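Long-range contacts in 16.4 kDa salivary peptide (Culex quinquefasciatus, PDB 7KC8), which is of unknown function but, as a salivary beta-trefoil protein of the cysteine- and tryptophan-rich family, may bind sugars: residues A[4-10]-A[39-45]; A[12-18]-A[107-113]; A[59-63]-A[82-87]. All coordinates share one frame; numbering follows the deposited sequence.

Contact 1 of 3, residues A[4-10]-A[39-45]; sequences PTGCVTL and EEWVIEK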
loop_
_atom_site.group_PDB
_atom_site.type_symbol
_atom_site.label_atom_id
_atom_site.label_comp_id
_atom_site.label_asym_id
_atom_site.label_seq_id
_atom_site.Cartn_x
_atom_site.Cartn_y
_atom_site.Cartn_z
ATOM N N PRO A 4 -10.722 6.879 -4.554
ATOM C CA PRO A 4 -10.599 6.692 -6.004
ATOM C C PRO A 4 -10.134 5.284 -6.328
ATOM O O PRO A 4 -9.261 4.733 -5.659
ATOM C CB PRO A 4 -9.553 7.739 -6.410
ATOM C CG PRO A 4 -8.737 7.940 -5.195
ATOM C CD PRO A 4 -9.659 7.744 -4.011
ATOM N N THR A 5 -10.736 4.689 -7.345
ATOM C CA THR A 5 -10.250 3.419 -7.861
ATOM C C THR A 5 -9.506 3.668 -9.160
ATOM O O THR A 5 -9.626 4.729 -9.772
ATOM C CB THR A 5 -11.387 2.424 -8.091
ATOM O OG1 THR A 5 -12.298 2.945 -9.069
ATOM C CG2 THR A 5 -12.123 2.136 -6.779
ATOM N N GLY A 6 -8.719 2.682 -9.569
ATOM C CA GLY A 6 -7.884 2.879 -10.736
ATOM C C GLY A 6 -6.484 3.335 -10.386
ATOM O O GLY A 6 -5.981 3.036 -9.296
ATOM N N CYS A 7 -5.852 4.075 -11.295
ATOM C CA CYS A 7 -4.453 4.452 -11.138
ATOM C C CYS A 7 -4.308 5.635 -10.199
ATOM O O CYS A 7 -4.936 6.682 -10.397
ATOM C CB CYS A 7 -3.828 4.802 -12.483
ATOM S SG CYS A 7 -3.585 3.379 -13.515
ATOM N N VAL A 8 -3.447 5.473 -9.196
ATOM C CA VAL A 8 -3.209 6.496 -8.191
ATOM C C VAL A 8 -1.718 6.554 -7.893
ATOM O O VAL A 8 -0.945 5.676 -8.278
ATOM C CB VAL A 8 -3.997 6.216 -6.898
ATOM C CG1 VAL A 8 -5.498 6.150 -7.182
ATOM C CG2 VAL A 8 -3.516 4.917 -6.289
ATOM N N THR A 9 -1.353 7.592 -7.164
ATOM C CA THR A 9 -0.039 7.673 -6.500
ATOM C C THR A 9 -0.336 7.543 -5.003
ATOM O O THR A 9 -1.367 7.979 -4.570
ATOM C CB THR A 9 0.788 8.901 -6.876
ATOM O OG1 THR A 9 0.025 10.074 -6.649
ATOM C CG2 THR A 9 1.278 8.879 -8.300
ATOM N N LEU A 10 0.554 6.917 -4.262
ATOM C CA LEU A 10 0.387 6.698 -2.809
ATOM C C LEU A 10 1.470 7.493 -2.079
ATOM O O LEU A 10 2.596 7.030 -2.029
ATOM C CB LEU A 10 0.557 5.204 -2.548
ATOM C CG LEU A 10 -0.707 4.365 -2.451
ATOM C CD1 LEU A 10 -1.925 5.058 -3.021
ATOM C CD2 LEU A 10 -0.508 2.992 -3.046
ATOM N N GLU A 39 5.659 6.574 -7.959
ATOM C CA GLU A 39 5.246 5.217 -8.387
ATOM C C GLU A 39 3.727 5.152 -8.622
ATOM O O GLU A 39 2.968 5.717 -7.857
ATOM C CB GLU A 39 5.727 4.197 -7.365
ATOM C CG GLU A 39 5.646 2.769 -7.857
ATOM C CD GLU A 39 6.342 2.492 -9.174
ATOM O OE1 GLU A 39 5.664 2.517 -10.200
ATOM O OE2 GLU A 39 7.547 2.271 -9.157
ATOM N N GLU A 40 3.309 4.465 -9.676
ATOM C CA GLU A 40 1.863 4.360 -9.977
ATOM C C GLU A 40 1.309 3.038 -9.435
ATOM O O GLU A 40 1.932 2.017 -9.643
ATOM C CB GLU A 40 1.641 4.608 -11.458
ATOM C CG GLU A 40 2.006 6.019 -11.835
ATOM C CD GLU A 40 2.236 6.315 -13.297
ATOM O OE1 GLU A 40 1.490 5.833 -14.093
ATOM O OE2 GLU A 40 3.170 7.036 -13.604
ATOM N N TRP A 41 0.195 3.107 -8.712
ATOM C CA TRP A 41 -0.448 1.945 -8.115
ATOM C C TRP A 41 -1.902 1.893 -8.548
ATOM O O TRP A 41 -2.469 2.886 -9.001
ATOM C CB TRP A 41 -0.385 1.991 -6.590
ATOM C CG TRP A 41 0.984 1.898 -6.054
ATOM C CD1 TRP A 41 1.887 2.921 -5.910
ATOM C CD2 TRP A 41 1.633 0.720 -5.581
ATOM N NE1 TRP A 41 3.056 2.444 -5.379
ATOM C CE2 TRP A 41 2.928 1.096 -5.165
ATOM C CE3 TRP A 41 1.249 -0.619 -5.474
ATOM C CZ2 TRP A 41 3.841 0.181 -4.658
ATOM C CZ3 TRP A 41 2.161 -1.532 -4.952
ATOM C CH2 TRP A 41 3.439 -1.123 -4.546
ATOM N N VAL A 42 -2.525 0.734 -8.376
ATOM C CA VAL A 42 -3.929 0.571 -8.726
ATOM C C VAL A 42 -4.721 0.157 -7.495
ATOM O O VAL A 42 -4.366 -0.807 -6.810
ATOM C CB VAL A 42 -4.114 -0.438 -9.867
ATOM C CG1 VAL A 42 -5.597 -0.556 -10.219
ATOM C CG2 VAL A 42 -3.313 0.001 -11.065
ATOM N N ILE A 43 -5.793 0.883 -7.225
ATOM C CA ILE A 43 -6.744 0.537 -6.180
ATOM C C ILE A 43 -7.930 -0.158 -6.840
ATOM O O ILE A 43 -8.584 0.416 -7.718
ATOM C CB ILE A 43 -7.201 1.785 -5.408
ATOM C CG1 ILE A 43 -6.044 2.376 -4.596
ATOM C CG2 ILE A 43 -8.405 1.448 -4.526
ATOM C CD1 ILE A 43 -6.341 3.736 -3.988
ATOM N N GLU A 44 -8.211 -1.390 -6.425
ATOM C CA GLU A 44 -9.344 -2.163 -6.923
ATOM C C GLU A 44 -10.316 -2.418 -5.780
ATOM O O GLU A 44 -9.893 -2.731 -4.665
ATOM C CB GLU A 44 -8.899 -3.495 -7.512
ATOM C CG GLU A 44 -7.845 -3.376 -8.602
ATOM C CD GLU A 44 -7.287 -4.729 -9.028
ATOM O OE1 GLU A 44 -7.705 -5.755 -8.450
ATOM O OE2 GLU A 44 -6.430 -4.766 -9.935
ATOM N N LYS A 45 -11.613 -2.262 -6.047
ATOM C CA LYS A 45 -12.611 -2.601 -5.043
ATOM C C LYS A 45 -12.587 -4.099 -4.805
ATOM O O LYS A 45 -12.371 -4.883 -5.729
ATOM C CB LYS A 45 -14.019 -2.154 -5.467
ATOM C CG LYS A 45 -14.377 -0.728 -5.030
ATOM C CD LYS A 45 -15.888 -0.527 -4.830
ATOM C CE LYS A 45 -16.354 -1.144 -3.511
ATOM N NZ LYS A 45 -17.825 -1.405 -3.462
HETATM O O HOH W 1 3.215 6.316 -5.034
#
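Val-8 and Ile-43 meet on one face of an antiparallel strand pair in this beta-trefoil, where the first strand of the chain runs beside strand 40-46. Four backbone bonds hold the pair. Gly-6 and Ile-43 exchange two, and Val-8 and Trp-41 exchange two more, the bond from Trp-41 N to Val-8 O being 2.8 Å and almost straight at 178°. Cys-7 and Val-42 form the non-hydrogen-bonded pair between them, with side chains on the other face; there Cys-7 turns its sulfur toward Cys-136, its disulfide partner.

On the face of Val-8, the side chains of Val-8 and Ile-43 cross at about a right angle. With CG1 beside the backbone N and anti to the carbonyl carbon (chi1 -59°), Val-8 CG2 is left between N and the carbonyl carbon, 3.8 Å from Ile-43 CD1. Ile-43 CD1 also lies 3.5 Å from Pro-4 O, just before the strand. Ile-130 of strand 128-132 packs on both Val-8 and Ile-43, closing over the crossing.

Farther along, water 1 takes over from direct pairing: it accepts from Leu-10 N at 2.8 Å and donates to Glu-39 O at 2.9 Å. The strands part here, yet the side chains still touch. Trp-41 holds its indole steady with a hydrogen bond from NE1 to Ile-19 O in strand 17-21, the neighbour of strand 8-12. Leu-10 comes down on one face of that ring as a CH-pi contact, its CD2 lying 3.9 Å from the centroid of the Trp-41 five-membered ring and 25° off the normal.

Contact 2 of 3, residues A[12-18]-A[107-113]; sequences FVNNAKH and LVISGSD
Phe-12 lays one face of its ring against the backbone of Val-108 and Ile-109, joining the turn between strands 8-12 and 17-21 of the beta-trefoil to the end of strand 105-109. That turn closes with a G1 beta bulge in which Ala-16 and Lys-17 both face Phe-12. With CG turned away from the backbone N (chi1 -158°), the phenyl group reaches across until Ile-109 N stands 3.5 Å above the ring plane, over its centre. Trp-128 adds an edge-to-face contact with the same ring.

Ile-109 runs past Phe-12 in the opposite direction. The extended end of its chain carries CD1 to 3.8 Å from Lys-17 CB and 3.4 Å from Lys-17 O.

Lys-17 bends at chi2 (-65°), which swings its tail toward the type I turn of residues 110-113. Its CE comes 3.4 Å from Asp-113 OD1, but the ion pair between Lys-17 NZ and Asp-113 OD1 is long, at 3.9 Å; the ammonium has its stronger partner in Asp-36. Asn-15 contributes a weak, bent hydrogen bond, 2.6 Å from ND2 to Ile-109 O with an angle of 126° at the hydrogen.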
loop_
_atom_site.group_PDB
_atom_site.type_symbol
_atom_site.label_atom_id
_atom_site.label_comp_id
_atom_site.label_asym_id
_atom_site.label_seq_id
_atom_site.Cartn_x
_atom_site.Cartn_y
_atom_site.Cartn_z
ATOM N N PHE A 12 2.612 9.247 1.564
ATOM C CA PHE A 12 2.444 9.421 3.020
ATOM C C PHE A 12 2.679 10.903 3.323
ATOM O O PHE A 12 3.745 11.428 3.045
ATOM C CB PHE A 12 3.395 8.490 3.762
ATOM C CG PHE A 12 3.005 8.164 5.172
ATOM C CD1 PHE A 12 1.797 7.568 5.455
ATOM C CD2 PHE A 12 3.865 8.421 6.214
ATOM C CE1 PHE A 12 1.445 7.262 6.755
ATOM C CE2 PHE A 12 3.516 8.117 7.515
ATOM C CZ PHE A 12 2.306 7.540 7.783
ATOM N N VAL A 13 1.659 11.543 3.866
ATOM C CA VAL A 13 1.642 13.000 4.160
ATOM C C VAL A 13 2.780 13.416 5.087
ATOM O O VAL A 13 3.490 14.340 4.745
ATOM C CB VAL A 13 0.285 13.402 4.758
ATOM C CG1 VAL A 13 0.316 14.780 5.367
ATOM C CG2 VAL A 13 -0.817 13.314 3.732
ATOM N N ASN A 14 2.949 12.739 6.201
ATOM C CA ASN A 14 3.893 13.226 7.202
ATOM C C ASN A 14 5.335 13.177 6.719
ATOM O O ASN A 14 6.156 13.952 7.219
ATOM C CB ASN A 14 3.775 12.424 8.504
ATOM C CG ASN A 14 2.384 12.490 9.125
ATOM O OD1 ASN A 14 1.580 13.373 8.811
ATOM N ND2 ASN A 14 2.095 11.545 10.013
ATOM N N ASN A 15 5.645 12.301 5.751
ATOM C CA ASN A 15 6.991 12.050 5.240
ATOM C C ASN A 15 7.239 12.578 3.838
ATOM O O ASN A 15 8.399 12.643 3.430
ATOM C CB ASN A 15 7.279 10.541 5.167
ATOM C CG ASN A 15 7.158 9.860 6.482
ATOM O OD1 ASN A 15 7.039 10.513 7.522
ATOM N ND2 ASN A 15 7.219 8.536 6.466
ATOM N N ALA A 16 6.185 12.853 3.072
ATOM C CA ALA A 16 6.284 13.152 1.649
ATOM C C ALA A 16 6.893 11.993 0.859
ATOM O O ALA A 16 7.541 12.202 -0.173
ATOM C CB ALA A 16 7.068 14.442 1.409
ATOM N N LYS A 17 6.680 10.762 1.318
ATOM C CA LYS A 17 7.248 9.576 0.688
ATOM C C LYS A 17 6.170 8.793 -0.049
ATOM O O LYS A 17 5.108 8.507 0.518
ATOM C CB LYS A 17 7.927 8.676 1.723
ATOM C CG LYS A 17 9.190 9.259 2.337
ATOM C CD LYS A 17 10.315 9.426 1.306
ATOM C CE LYS A 17 11.643 9.722 1.995
ATOM N NZ LYS A 17 12.801 9.487 1.093
ATOM N N HIS A 18 6.489 8.408 -1.269
ATOM C CA HIS A 18 5.605 7.514 -2.038
ATOM C C HIS A 18 6.060 6.082 -1.786
ATOM O O HIS A 18 7.162 5.879 -1.382
ATOM C CB HIS A 18 5.714 7.775 -3.528
ATOM C CG HIS A 18 5.206 9.092 -3.978
ATOM N ND1 HIS A 18 4.094 9.218 -4.723
ATOM C CD2 HIS A 18 5.687 10.329 -3.826
ATOM C CE1 HIS A 18 3.899 10.475 -4.992
ATOM N NE2 HIS A 18 4.846 11.160 -4.456
ATOM N N LEU A 107 -1.536 1.265 7.563
ATOM C CA LEU A 107 -0.398 1.330 6.646
ATOM C C LEU A 107 0.282 2.681 6.874
ATOM O O LEU A 107 -0.391 3.698 7.004
ATOM C CB LEU A 107 -0.840 1.156 5.206
ATOM C CG LEU A 107 0.339 1.115 4.255
ATOM C CD1 LEU A 107 1.070 -0.202 4.376
ATOM C CD2 LEU A 107 -0.128 1.366 2.846
ATOM N N VAL A 108 1.596 2.654 6.864
ATOM C CA VAL A 108 2.404 3.837 7.202
ATOM C C VAL A 108 3.782 3.702 6.552
ATOM O O VAL A 108 4.171 2.609 6.220
ATOM C CB VAL A 108 2.499 3.810 8.734
ATOM C CG1 VAL A 108 3.900 3.642 9.272
ATOM C CG2 VAL A 108 1.692 4.881 9.424
ATOM N N ILE A 109 4.430 4.828 6.299
ATOM C CA ILE A 109 5.860 4.826 5.898
ATOM C C ILE A 109 6.615 5.341 7.122
ATOM O O ILE A 109 6.310 6.402 7.580
ATOM C CB ILE A 109 6.121 5.618 4.617
ATOM C CG1 ILE A 109 5.400 5.000 3.429
ATOM C CG2 ILE A 109 7.607 5.716 4.370
ATOM C CD1 ILE A 109 5.734 5.636 2.134
ATOM N N SER A 110 7.569 4.577 7.621
ATOM C CA SER A 110 8.264 4.909 8.857
ATOM C C SER A 110 9.301 6.007 8.637
ATOM O O SER A 110 9.617 6.397 7.507
ATOM C CB SER A 110 8.959 3.682 9.440
ATOM O OG SER A 110 10.265 3.561 8.898
ATOM N N GLY A 111 9.835 6.506 9.754
ATOM C CA GLY A 111 10.883 7.512 9.695
ATOM C C GLY A 111 12.117 7.050 8.946
ATOM O O GLY A 111 12.786 7.856 8.293
ATOM N N SER A 112 12.423 5.752 9.004
ATOM C CA SER A 112 13.532 5.164 8.262
ATOM C C SER A 112 13.118 4.612 6.883
ATOM O O SER A 112 13.845 3.781 6.319
ATOM C CB SER A 112 14.178 4.056 9.093
ATOM O OG SER A 112 13.228 3.042 9.400
ATOM N N ASP A 113 11.964 5.032 6.351
ATOM C CA ASP A 113 11.459 4.700 5.017
ATOM C C ASP A 113 10.906 3.278 4.885
ATOM O O ASP A 113 10.625 2.844 3.767
ATOM C CB ASP A 113 12.522 4.916 3.932
ATOM C CG ASP A 113 13.114 6.310 3.958
ATOM O OD1 ASP A 113 12.393 7.274 4.281
ATOM O OD2 ASP A 113 14.309 6.442 3.636
#

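Contact 3 of 3, residues A[59-63]-A[82-87]; sequences EYLYA and TDANVW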
loop_
_atom_site.group_PDB
_atom_site.type_symbol
_atom_site.label_atom_id
_atom_site.label_comp_id
_atom_site.label_asym_id
_atom_site.label_seq_id
_atom_site.Cartn_x
_atom_site.Cartn_y
_atom_site.Cartn_z
ATOM N N GLU A 59 0.763 -7.957 -8.883
ATOM C CA GLU A 59 1.213 -8.425 -7.571
ATOM C C GLU A 59 0.518 -7.612 -6.490
ATOM O O GLU A 59 0.601 -6.379 -6.484
ATOM C CB GLU A 59 2.730 -8.286 -7.401
ATOM C CG GLU A 59 3.552 -8.720 -8.599
ATOM C CD GLU A 59 5.002 -8.307 -8.473
ATOM O OE1 GLU A 59 5.351 -7.704 -7.443
ATOM O OE2 GLU A 59 5.797 -8.569 -9.395
ATOM N N TYR A 60 -0.131 -8.282 -5.556
ATOM C CA TYR A 60 -1.007 -7.583 -4.635
ATOM C C TYR A 60 -0.288 -7.223 -3.347
ATOM O O TYR A 60 0.337 -8.084 -2.714
ATOM C CB TYR A 60 -2.260 -8.406 -4.354
ATOM C CG TYR A 60 -3.230 -8.216 -5.477
ATOM C CD1 TYR A 60 -3.771 -6.962 -5.727
ATOM C CD2 TYR A 60 -3.565 -9.263 -6.329
ATOM C CE1 TYR A 60 -4.641 -6.756 -6.770
ATOM C CE2 TYR A 60 -4.444 -9.062 -7.382
ATOM C CZ TYR A 60 -4.978 -7.807 -7.598
ATOM O OH TYR A 60 -5.853 -7.594 -8.644
ATOM N N LEU A 61 -0.382 -5.947 -2.978
ATOM C CA LEU A 61 0.086 -5.458 -1.682
ATOM C C LEU A 61 -0.453 -6.320 -0.554
ATOM O O LEU A 61 -1.653 -6.595 -0.487
ATOM C CB LEU A 61 -0.373 -4.008 -1.481
ATOM C CG LEU A 61 0.365 -3.192 -0.419
ATOM C CD1 LEU A 61 1.744 -2.920 -0.946
ATOM C CD2 LEU A 61 -0.366 -1.902 -0.074
ATOM N N TYR A 62 0.431 -6.735 0.344
ATOM C CA TYR A 62 0.004 -7.527 1.492
ATOM C C TYR A 62 0.951 -7.286 2.647
ATOM O O TYR A 62 2.007 -6.666 2.494
ATOM C CB TYR A 62 -0.052 -9.016 1.185
ATOM C CG TYR A 62 1.307 -9.680 1.180
ATOM C CD1 TYR A 62 2.250 -9.370 0.207
ATOM C CD2 TYR A 62 1.647 -10.617 2.145
ATOM C CE1 TYR A 62 3.485 -9.971 0.197
ATOM C CE2 TYR A 62 2.887 -11.226 2.140
ATOM C CZ TYR A 62 3.806 -10.901 1.161
ATOM O OH TYR A 62 5.044 -11.513 1.152
ATOM N N ALA A 63 0.553 -7.795 3.812
ATOM C CA ALA A 63 1.301 -7.631 5.047
ATOM C C ALA A 63 1.809 -8.984 5.520
ATOM O O ALA A 63 1.084 -9.976 5.477
ATOM C CB ALA A 63 0.435 -6.979 6.135
ATOM N N THR A 82 -2.216 -15.374 -0.386
ATOM C CA THR A 82 -2.156 -14.713 0.900
ATOM C C THR A 82 -3.556 -14.329 1.333
ATOM O O THR A 82 -4.465 -14.163 0.516
ATOM C CB THR A 82 -1.270 -13.467 0.873
ATOM O OG1 THR A 82 -1.274 -12.871 2.174
ATOM C CG2 THR A 82 -1.803 -12.467 -0.148
ATOM N N ASP A 83 -3.690 -14.179 2.642
ATOM C CA ASP A 83 -4.905 -13.762 3.315
ATOM C C ASP A 83 -4.859 -12.299 3.750
ATOM O O ASP A 83 -5.860 -11.783 4.260
ATOM C CB ASP A 83 -5.130 -14.652 4.545
ATOM C CG ASP A 83 -6.583 -14.771 4.901
ATOM O OD1 ASP A 83 -7.395 -14.153 4.168
ATOM O OD2 ASP A 83 -6.917 -15.475 5.890
ATOM N N ALA A 84 -3.716 -11.630 3.582
ATOM C CA ALA A 84 -3.465 -10.324 4.187
ATOM C C ALA A 84 -3.270 -9.254 3.122
ATOM O O ALA A 84 -2.454 -8.342 3.281
ATOM C CB ALA A 84 -2.253 -10.386 5.123
ATOM N N ASN A 85 -4.011 -9.372 2.022
ATOM C CA ASN A 85 -3.869 -8.504 0.865
ATOM C C ASN A 85 -5.096 -7.629 0.645
ATOM O O ASN A 85 -5.261 -7.064 -0.444
ATOM C CB ASN A 85 -3.594 -9.342 -0.381
ATOM C CG ASN A 85 -4.724 -10.315 -0.690
ATOM O OD1 ASN A 85 -5.727 -10.393 0.036
ATOM N ND2 ASN A 85 -4.577 -11.048 -1.782
ATOM N N VAL A 86 -5.968 -7.528 1.645
ATOM C CA VAL A 86 -7.191 -6.734 1.575
ATOM C C VAL A 86 -7.007 -5.530 2.482
ATOM O O VAL A 86 -6.543 -5.678 3.616
ATOM C CB VAL A 86 -8.424 -7.552 1.992
ATOM C CG1 VAL A 86 -9.635 -6.646 2.152
ATOM C CG2 VAL A 86 -8.704 -8.673 0.975
ATOM N N TRP A 87 -7.364 -4.344 1.986
ATOM C CA TRP A 87 -7.041 -3.089 2.653
ATOM C C TRP A 87 -8.283 -2.229 2.810
ATOM O O TRP A 87 -9.042 -2.039 1.851
ATOM C CB TRP A 87 -5.993 -2.308 1.871
ATOM C CG TRP A 87 -4.733 -3.044 1.731
ATOM C CD1 TRP A 87 -4.395 -3.914 0.727
ATOM C CD2 TRP A 87 -3.623 -3.013 2.637
ATOM N NE1 TRP A 87 -3.131 -4.415 0.952
ATOM C CE2 TRP A 87 -2.637 -3.881 2.117
ATOM C CE3 TRP A 87 -3.366 -2.328 3.833
ATOM C CZ2 TRP A 87 -1.404 -4.075 2.744
ATOM C CZ3 TRP A 87 -2.139 -2.526 4.468
ATOM C CH2 TRP A 87 -1.179 -3.398 3.924
HETATM O O HOH W 2 -3.711 -5.781 -1.979
#
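Trp-87 brings its indole against Leu-61, where the loop after strand 72-77, ending at Trp-87 at the start of strand 87-92, comes alongside strand 60-63 of the beta-trefoil. From CB, the first torsion (chi1 -61°) puts CG beside the backbone N and points the ring at the strand. The pyrrole edge arrives first. CD1 lies 4.0 Å from Leu-61 O, and its neighbour NE1 donates to that same Leu-61 O at 3.0 Å. On the indole side the bond is nearly ideal: it is 168° at the hydrogen, with the oxygen in the ring plane. On the carbonyl side it is unusual, since NE1 stands above the carbonyl plane rather than on a lone pair.

Farther out, CE2 and CZ2 pass beneath the leucine branch. The two side chains cross at about a right angle, and Leu-61 CD2 lies over one face toward the rim, 3.7 Å from Trp-87 CZ2. The far tip, CH2, goes on to Leu-107 of strand 105-109. Leu-61 can grip the ring this way because its CG is swung away from the backbone N (chi1 -161°).

The loop itself is shaped by an ST turn, in which Thr-82 OG1 accepts from Ala-84 N. From the same turn, Ala-84 O receives Ala-63 N at 3.1 Å, and also a bond from Asn-100 ND2. Thr-82 OG1 approaches Tyr-62 CD2 obliquely.

Leu-61 O also lies 2.7 Å from the oxygen of water 2, which is near Asn-85 O as well; which acceptors it serves is uncertain. A buried carbonyl thus takes an N-H from a side chain, while the same indole offers leucine an apolar face: the ring joins the two segments through a polar edge and a hydrocarbon surface, beside the Ala-63 N to Ala-84 O bond.

The three contacts tie together different parts of one beta-trefoil. Contacts 1 and 2 have centres about 17 Å apart and are linked through the paired strands 8-12 and 17-21; they touch where Leu-10 O meets His-18 CB at 3.5 Å. Thr-9 and His-18 each have a bound acetic acid about 6 Å from their side chain, probably from crystallisation. Contact 3 is centred about 15 Å from contact 1, and Glu-44 OE1 probably hydrogen-bonds Tyr-60 OH at 2.6 Å between them. Contacts 2 and 3, about 19 Å apart on opposite sides of the chain's centre, still meet through Leu-107 CD1 and Trp-87 CH2 at 3.9 Å. Along the sequence, contact 3 is nested inside the loop closed by contact 2.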